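PDB 6TO1: minor fimbrium subunit Mfa5 from Porphyromonas gingivalis ATCC 33277, which serves as an accessory subunit of the minor fimbriae, surface pili that mediate biofilm formation and adhesion to host cells and other bacteria. Local coordinates for residues A[93-98]-A[112-117]; A[434-439]-A[467-472]. All coordinates share one frame; numbering follows the deposited sequence.

Contact 1 of 2, residues A[93-98]-A[112-117]; sequences DKYAVP and DVTLKI
Asp112 opens the pairing with Val97 in an antiparallel beta hairpin made of strands 90-98 and 110-119. The two residues form a hydrogen-bonded pair, Asp112 N reaching Val97 O at 2.8 Å, while the carboxylate of Asp112 turns to a salt bridge with Arg470. Val113 faces Ala96 in a non-hydrogen-bonded pair. Each of its methyls has its own partner: CG2 meets Ala96 CB at 4.0 Å, and CG1 touches Lys94 CE. Thr114 pairs with Tyr95 through two backbone bonds, and its side chain lies beside the phenol, pointing the same way, with CB 3.6 Å from Tyr95 CE1. Chi1 of 41° sets Tyr95 CG between the backbone N and the carbonyl carbon, on the side of Thr114. Thr114 OG1 is hydrogen-bonded to Thr468. On the face shared with Val113, Leu115 runs alongside the fully extended chain of Lys94, its CG 3.9 Å from Lys94 CG. This aliphatic cover flanks the intramolecular isopeptide, in which Lys94 NZ is covalently linked to Asn501 CG, with Asp415 against the lysine chain. Lys116 closes the register with Asp93. A bend at chi3 (-77°) turns CE in toward Tyr95 OH, and NZ comes to the edge of the ring, near its plane, in a weak hydrogen bond to OH at 3.4 Å. A water accepting from Lys116 NZ donates to Asp93 OD2 at 2.7 Å.

Contact 2 of 2, residues A[434-439]-A[467-472]; sequences HLLNVS and ITYRIY
Leu436 and Tyr469 lie side by side and point the same way, as do Val438 and Ile467 on the same face of this short antiparallel beta pairing. Leu436 sits just ahead of the two-residue strand 437-438; its CG rests 3.8 Å from Tyr469 CB, so the leucine packs at the root of the tyrosine, with CD2 oblique to the ring. A chi1 of 57° puts Tyr469 CG between the backbone N and the carbonyl carbon, and the ring carries its OH away from Leu436 to a hydrogen bond with Asp415. In the second couple, both methyls of Val438 bear on a single branch of Ile467, CG2 to CG2 at 3.9 Å and CG1 to CG2 at 4.0 Å. Between these couples, Asn437 and Thr468 form the hydrogen-bonded pair, with Asn437 N to Thr468 O at 3.1 Å and Thr468 N to Asn437 O at 2.9 Å. Their side chains take the other face of the sheet. There a water donates to Asn437 O and also bonds Thr468 OG1 at 2.9 Å, the same hydroxyl that meets Thr114. The apolar face of the contact is covered by the second sheet of the domain: Val443 of strand 442-446 touches Leu436, Val438 and Ile467, and Trp454 of strand 451-455 lies against Val438 and Ile467, while strand 110-119 flanks strand 463-473.

Overall arrangement
From the N terminus, contact 1 closes first, a local hairpin whose segments are separated by 13 residues. The chain then builds the von Willebrand factor type A domain with its magnesium site before returning to this sheet, where contact 2 closes a loop of 27 residues that includes strands 442-446 and 451-455. The two contacts are therefore in series, neither nested nor crossed, although their centres lie about 10 Å apart. Strands 110-119 and 463-473 are antiparallel neighbours and join them into one sheet, with Val113 N meeting Tyr469 O at 2.8 Å. The N-terminal hairpin is thereby built into a domain completed by chain that follows the von Willebrand factor domain.

Contact 1 of 2, residues A[93-98]-A[112-117]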
loop_
_atom_site.group_PDB
_atom_site.type_symbol
_atom_site.label_atom_id
_atom_site.label_comp_id
_atom_site.label_asym_id
_atom_site.label_seq_id
_atom_site.Cartn_x
_atom_site.Cartn_y
_atom_site.Cartn_z
ATOM N N ASP A 93 -4.926 -14.376 4.206
ATOM C CA ASP A 93 -5.212 -15.737 3.787
ATOM C C ASP A 93 -4.520 -16.674 4.771
ATOM O O ASP A 93 -3.526 -16.325 5.411
ATOM C CB ASP A 93 -4.730 -16.008 2.367
ATOM C CG ASP A 93 -5.413 -17.214 1.724
ATOM O OD1 ASP A 93 -6.432 -17.716 2.243
ATOM O OD2 ASP A 93 -4.889 -17.671 0.697
ATOM N N LYS A 94 -5.031 -17.890 4.832
ATOM C CA LYS A 94 -4.513 -18.889 5.750
ATOM C C LYS A 94 -4.832 -20.245 5.148
ATOM O O LYS A 94 -5.915 -20.437 4.603
ATOM C CB LYS A 94 -5.134 -18.726 7.136
ATOM C CG LYS A 94 -4.668 -19.758 8.173
ATOM C CD LYS A 94 -5.338 -19.525 9.515
ATOM C CE LYS A 94 -4.992 -20.654 10.486
ATOM N NZ LYS A 94 -5.955 -20.683 11.611
ATOM N N TYR A 95 -3.885 -21.173 5.245
ATOM C CA TYR A 95 -4.149 -22.511 4.743
ATOM C C TYR A 95 -3.218 -23.506 5.418
ATOM O O TYR A 95 -2.119 -23.162 5.870
ATOM C CB TYR A 95 -3.984 -22.576 3.222
ATOM C CG TYR A 95 -2.788 -21.787 2.726
ATOM C CD1 TYR A 95 -1.526 -22.352 2.699
ATOM C CD2 TYR A 95 -2.929 -20.467 2.296
ATOM C CE1 TYR A 95 -0.428 -21.634 2.262
ATOM C CE2 TYR A 95 -1.840 -19.753 1.840
ATOM C CZ TYR A 95 -0.592 -20.344 1.824
ATOM O OH TYR A 95 0.509 -19.649 1.373
ATOM N N ALA A 96 -3.674 -24.761 5.442
ATOM C CA ALA A 96 -2.923 -25.873 6.016
ATOM C C ALA A 96 -2.537 -26.816 4.886
ATOM O O ALA A 96 -3.411 -27.333 4.187
ATOM C CB ALA A 96 -3.750 -26.610 7.067
ATOM N N VAL A 97 -1.242 -27.059 4.722
ATOM C CA VAL A 97 -0.754 -27.928 3.657
ATOM C C VAL A 97 -0.319 -29.255 4.293
ATOM O O VAL A 97 0.566 -29.258 5.155
ATOM C CB VAL A 97 0.405 -27.289 2.872
ATOM C CG1 VAL A 97 0.848 -28.222 1.740
ATOM C CG2 VAL A 97 -0.013 -25.909 2.319
ATOM N N PRO A 98 -0.902 -30.377 3.895
ATOM C CA PRO A 98 -0.444 -31.662 4.448
ATOM C C PRO A 98 1.021 -31.877 4.117
ATOM O O PRO A 98 1.473 -31.603 3.003
ATOM C CB PRO A 98 -1.341 -32.693 3.754
ATOM C CG PRO A 98 -2.506 -31.900 3.193
ATOM C CD PRO A 98 -1.976 -30.538 2.903
ATOM N N ASP A 112 1.567 -28.035 7.510
ATOM C CA ASP A 112 2.255 -26.755 7.602
ATOM C C ASP A 112 1.217 -25.653 7.401
ATOM O O ASP A 112 0.586 -25.574 6.347
ATOM C CB ASP A 112 3.371 -26.655 6.571
ATOM C CG ASP A 112 4.597 -27.471 6.954
ATOM O OD1 ASP A 112 4.983 -27.479 8.136
ATOM O OD2 ASP A 112 5.159 -28.100 6.043
ATOM N N VAL A 113 1.032 -24.826 8.415
ATOM C CA VAL A 113 -0.005 -23.800 8.414
ATOM C C VAL A 113 0.657 -22.465 8.106
ATOM O O VAL A 113 1.592 -22.057 8.797
ATOM C CB VAL A 113 -0.737 -23.757 9.765
ATOM C CG1 VAL A 113 -1.724 -22.597 9.806
ATOM C CG2 VAL A 113 -1.445 -25.092 10.026
ATOM N N THR A 114 0.164 -21.777 7.093
ATOM C CA THR A 114 0.700 -20.475 6.720
ATOM C C THR A 114 -0.401 -19.444 6.920
ATOM O O THR A 114 -1.537 -19.689 6.522
ATOM C CB THR A 114 1.163 -20.442 5.270
ATOM O OG1 THR A 114 2.347 -21.229 5.111
ATOM C CG2 THR A 114 1.485 -18.974 4.858
ATOM N N LEU A 115 -0.065 -18.326 7.565
ATOM C CA LEU A 115 -0.895 -17.128 7.611
ATOM C C LEU A 115 -0.195 -16.065 6.779
ATOM O O LEU A 115 1.015 -15.846 6.940
ATOM C CB LEU A 115 -1.094 -16.632 9.041
ATOM C CG LEU A 115 -2.089 -17.453 9.865
ATOM C CD1 LEU A 115 -1.332 -18.702 10.351
ATOM C CD2 LEU A 115 -2.644 -16.640 10.993
ATOM N N LYS A 116 -0.945 -15.427 5.887
ATOM C CA LYS A 116 -0.364 -14.551 4.879
ATOM C C LYS A 116 -1.148 -13.249 4.814
ATOM O O LYS A 116 -2.386 -13.253 4.813
ATOM C CB LYS A 116 -0.377 -15.228 3.523
ATOM C CG LYS A 116 0.213 -14.407 2.385
ATOM C CD LYS A 116 -0.114 -15.042 1.030
ATOM C CE LYS A 116 0.751 -16.245 0.718
ATOM N NZ LYS A 116 0.363 -16.893 -0.575
ATOM N N ILE A 117 -0.407 -12.150 4.768
ATOM C CA ILE A 117 -0.943 -10.804 4.632
ATOM C C ILE A 117 -0.406 -10.260 3.317
ATOM O O ILE A 117 0.810 -10.252 3.102
ATOM C CB ILE A 117 -0.515 -9.901 5.803
ATOM C CG1 ILE A 117 -0.922 -10.496 7.145
ATOM C CG2 ILE A 117 -1.139 -8.507 5.615
ATOM C CD1 ILE A 117 -0.201 -9.801 8.348
HETATM O O HOH W 1 -2.788 -16.931 -0.757
#

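Contact 2 of 2, residues A[434-439]-A[467-472]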
loop_
_atom_site.group_PDB
_atom_site.type_symbol
_atom_site.label_atom_id
_atom_site.label_comp_id
_atom_site.label_asym_id
_atom_site.label_seq_id
_atom_site.Cartn_x
_atom_site.Cartn_y
_atom_site.Cartn_z
ATOM N N HIS A 434 12.363 -17.583 16.066
ATOM C CA HIS A 434 13.385 -18.399 15.418
ATOM C C HIS A 434 13.063 -19.883 15.427
ATOM O O HIS A 434 13.873 -20.676 14.944
ATOM C CB HIS A 434 14.739 -18.121 16.084
ATOM C CG HIS A 434 15.015 -16.659 16.234
ATOM N ND1 HIS A 434 15.325 -15.852 15.161
ATOM C CD2 HIS A 434 14.957 -15.845 17.313
ATOM C CE1 HIS A 434 15.477 -14.609 15.578
ATOM N NE2 HIS A 434 15.259 -14.577 16.880
ATOM N N LEU A 435 11.887 -20.270 15.913
ATOM C CA LEU A 435 11.413 -21.642 15.819
ATOM C C LEU A 435 10.367 -21.821 14.728
ATOM O O LEU A 435 9.963 -22.962 14.456
ATOM C CB LEU A 435 10.825 -22.070 17.160
ATOM C CG LEU A 435 11.800 -22.051 18.346
ATOM C CD1 LEU A 435 11.092 -22.415 19.638
ATOM C CD2 LEU A 435 12.943 -23.001 18.044
ATOM N N LEU A 436 9.920 -20.720 14.121
ATOM C CA LEU A 436 8.978 -20.674 13.012
ATOM C C LEU A 436 9.652 -20.054 11.792
ATOM O O LEU A 436 10.744 -19.493 11.874
ATOM C CB LEU A 436 7.746 -19.835 13.372
ATOM C CG LEU A 436 6.672 -20.490 14.220
ATOM C CD1 LEU A 436 7.238 -21.044 15.504
ATOM C CD2 LEU A 436 5.566 -19.485 14.544
ATOM N N ASN A 437 8.984 -20.130 10.646
ATOM C CA ASN A 437 9.411 -19.405 9.448
ATOM C C ASN A 437 8.606 -18.107 9.411
ATOM O O ASN A 437 7.393 -18.135 9.179
ATOM C CB ASN A 437 9.185 -20.255 8.201
ATOM C CG ASN A 437 9.609 -19.554 6.928
ATOM O OD1 ASN A 437 10.194 -18.466 6.957
ATOM N ND2 ASN A 437 9.316 -20.181 5.792
ATOM N N VAL A 438 9.276 -16.980 9.652
ATOM C CA VAL A 438 8.633 -15.675 9.816
ATOM C C VAL A 438 9.297 -14.686 8.867
ATOM O O VAL A 438 10.496 -14.429 8.996
ATOM C CB VAL A 438 8.757 -15.174 11.266
ATOM C CG1 VAL A 438 8.173 -13.766 11.399
ATOM C CG2 VAL A 438 8.094 -16.123 12.215
ATOM N N SER A 439 8.525 -14.121 7.931
ATOM C CA SER A 439 9.130 -13.253 6.923
ATOM C C SER A 439 9.404 -11.854 7.458
ATOM O O SER A 439 10.353 -11.205 7.014
ATOM C CB SER A 439 8.240 -13.178 5.683
ATOM O OG SER A 439 7.105 -12.366 5.939
ATOM N N ILE A 467 3.871 -16.093 8.076
ATOM C CA ILE A 467 4.435 -16.991 9.066
ATOM C C ILE A 467 3.959 -18.384 8.684
ATOM O O ILE A 467 2.848 -18.567 8.165
ATOM C CB ILE A 467 4.047 -16.679 10.522
ATOM C CG1 ILE A 467 2.557 -16.858 10.756
ATOM C CG2 ILE A 467 4.518 -15.274 10.921
ATOM C CD1 ILE A 467 2.191 -16.693 12.212
ATOM N N THR A 468 4.816 -19.373 8.947
ATOM C CA THR A 468 4.487 -20.766 8.696
ATOM C C THR A 468 5.018 -21.580 9.873
ATOM O O THR A 468 6.154 -21.377 10.305
ATOM C CB THR A 468 5.104 -21.273 7.397
ATOM O OG1 THR A 468 4.606 -20.514 6.294
ATOM C CG2 THR A 468 4.773 -22.748 7.183
ATOM N N TYR A 469 4.176 -22.473 10.381
ATOM C CA TYR A 469 4.499 -23.372 11.484
ATOM C C TYR A 469 3.870 -24.726 11.206
ATOM O O TYR A 469 2.834 -24.819 10.545
ATOM C CB TYR A 469 4.007 -22.815 12.839
ATOM C CG TYR A 469 2.525 -22.513 12.932
ATOM C CD1 TYR A 469 1.630 -23.468 13.395
ATOM C CD2 TYR A 469 2.006 -21.262 12.566
ATOM C CE1 TYR A 469 0.265 -23.207 13.487
ATOM C CE2 TYR A 469 0.622 -20.998 12.658
ATOM C CZ TYR A 469 -0.237 -21.962 13.127
ATOM O OH TYR A 469 -1.595 -21.730 13.242
ATOM N N ARG A 470 4.493 -25.777 11.734
ATOM C CA ARG A 470 3.978 -27.133 11.602
ATOM C C ARG A 470 3.147 -27.513 12.821
ATOM O O ARG A 470 3.518 -27.209 13.962
ATOM C CB ARG A 470 5.115 -28.138 11.426
ATOM C CG ARG A 470 4.646 -29.551 11.128
ATOM C CD ARG A 470 5.742 -30.425 10.502
ATOM N NE ARG A 470 6.067 -29.966 9.157
ATOM C CZ ARG A 470 6.867 -30.610 8.314
ATOM N NH1 ARG A 470 7.424 -31.768 8.667
ATOM N NH2 ARG A 470 7.086 -30.107 7.112
ATOM N N ILE A 471 2.009 -28.145 12.563
ATOM C CA ILE A 471 1.165 -28.693 13.618
ATOM C C ILE A 471 1.121 -30.211 13.479
ATOM O O ILE A 471 1.173 -30.765 12.377
ATOM C CB ILE A 471 -0.284 -28.149 13.640
ATOM C CG1 ILE A 471 -1.004 -28.430 12.335
ATOM C CG2 ILE A 471 -0.303 -26.669 13.979
ATOM C CD1 ILE A 471 -2.465 -27.985 12.339
ATOM N N TYR A 472 0.964 -30.873 14.618
ATOM C CA TYR A 472 0.702 -32.297 14.660
ATOM C C TYR A 472 -0.651 -32.544 15.309
ATOM O O TYR A 472 -1.035 -31.846 16.253
ATOM C CB TYR A 472 1.747 -33.043 15.496
ATOM C CG TYR A 472 3.137 -33.064 14.945
ATOM C CD1 TYR A 472 3.400 -33.576 13.690
ATOM C CD2 TYR A 472 4.198 -32.585 15.698
ATOM C CE1 TYR A 472 4.697 -33.607 13.194
ATOM C CE2 TYR A 472 5.499 -32.607 15.201
ATOM C CZ TYR A 472 5.733 -33.125 13.953
ATOM O OH TYR A 472 7.011 -33.160 13.437
HETATM O O HOH W 2 6.285 -18.186 6.135
#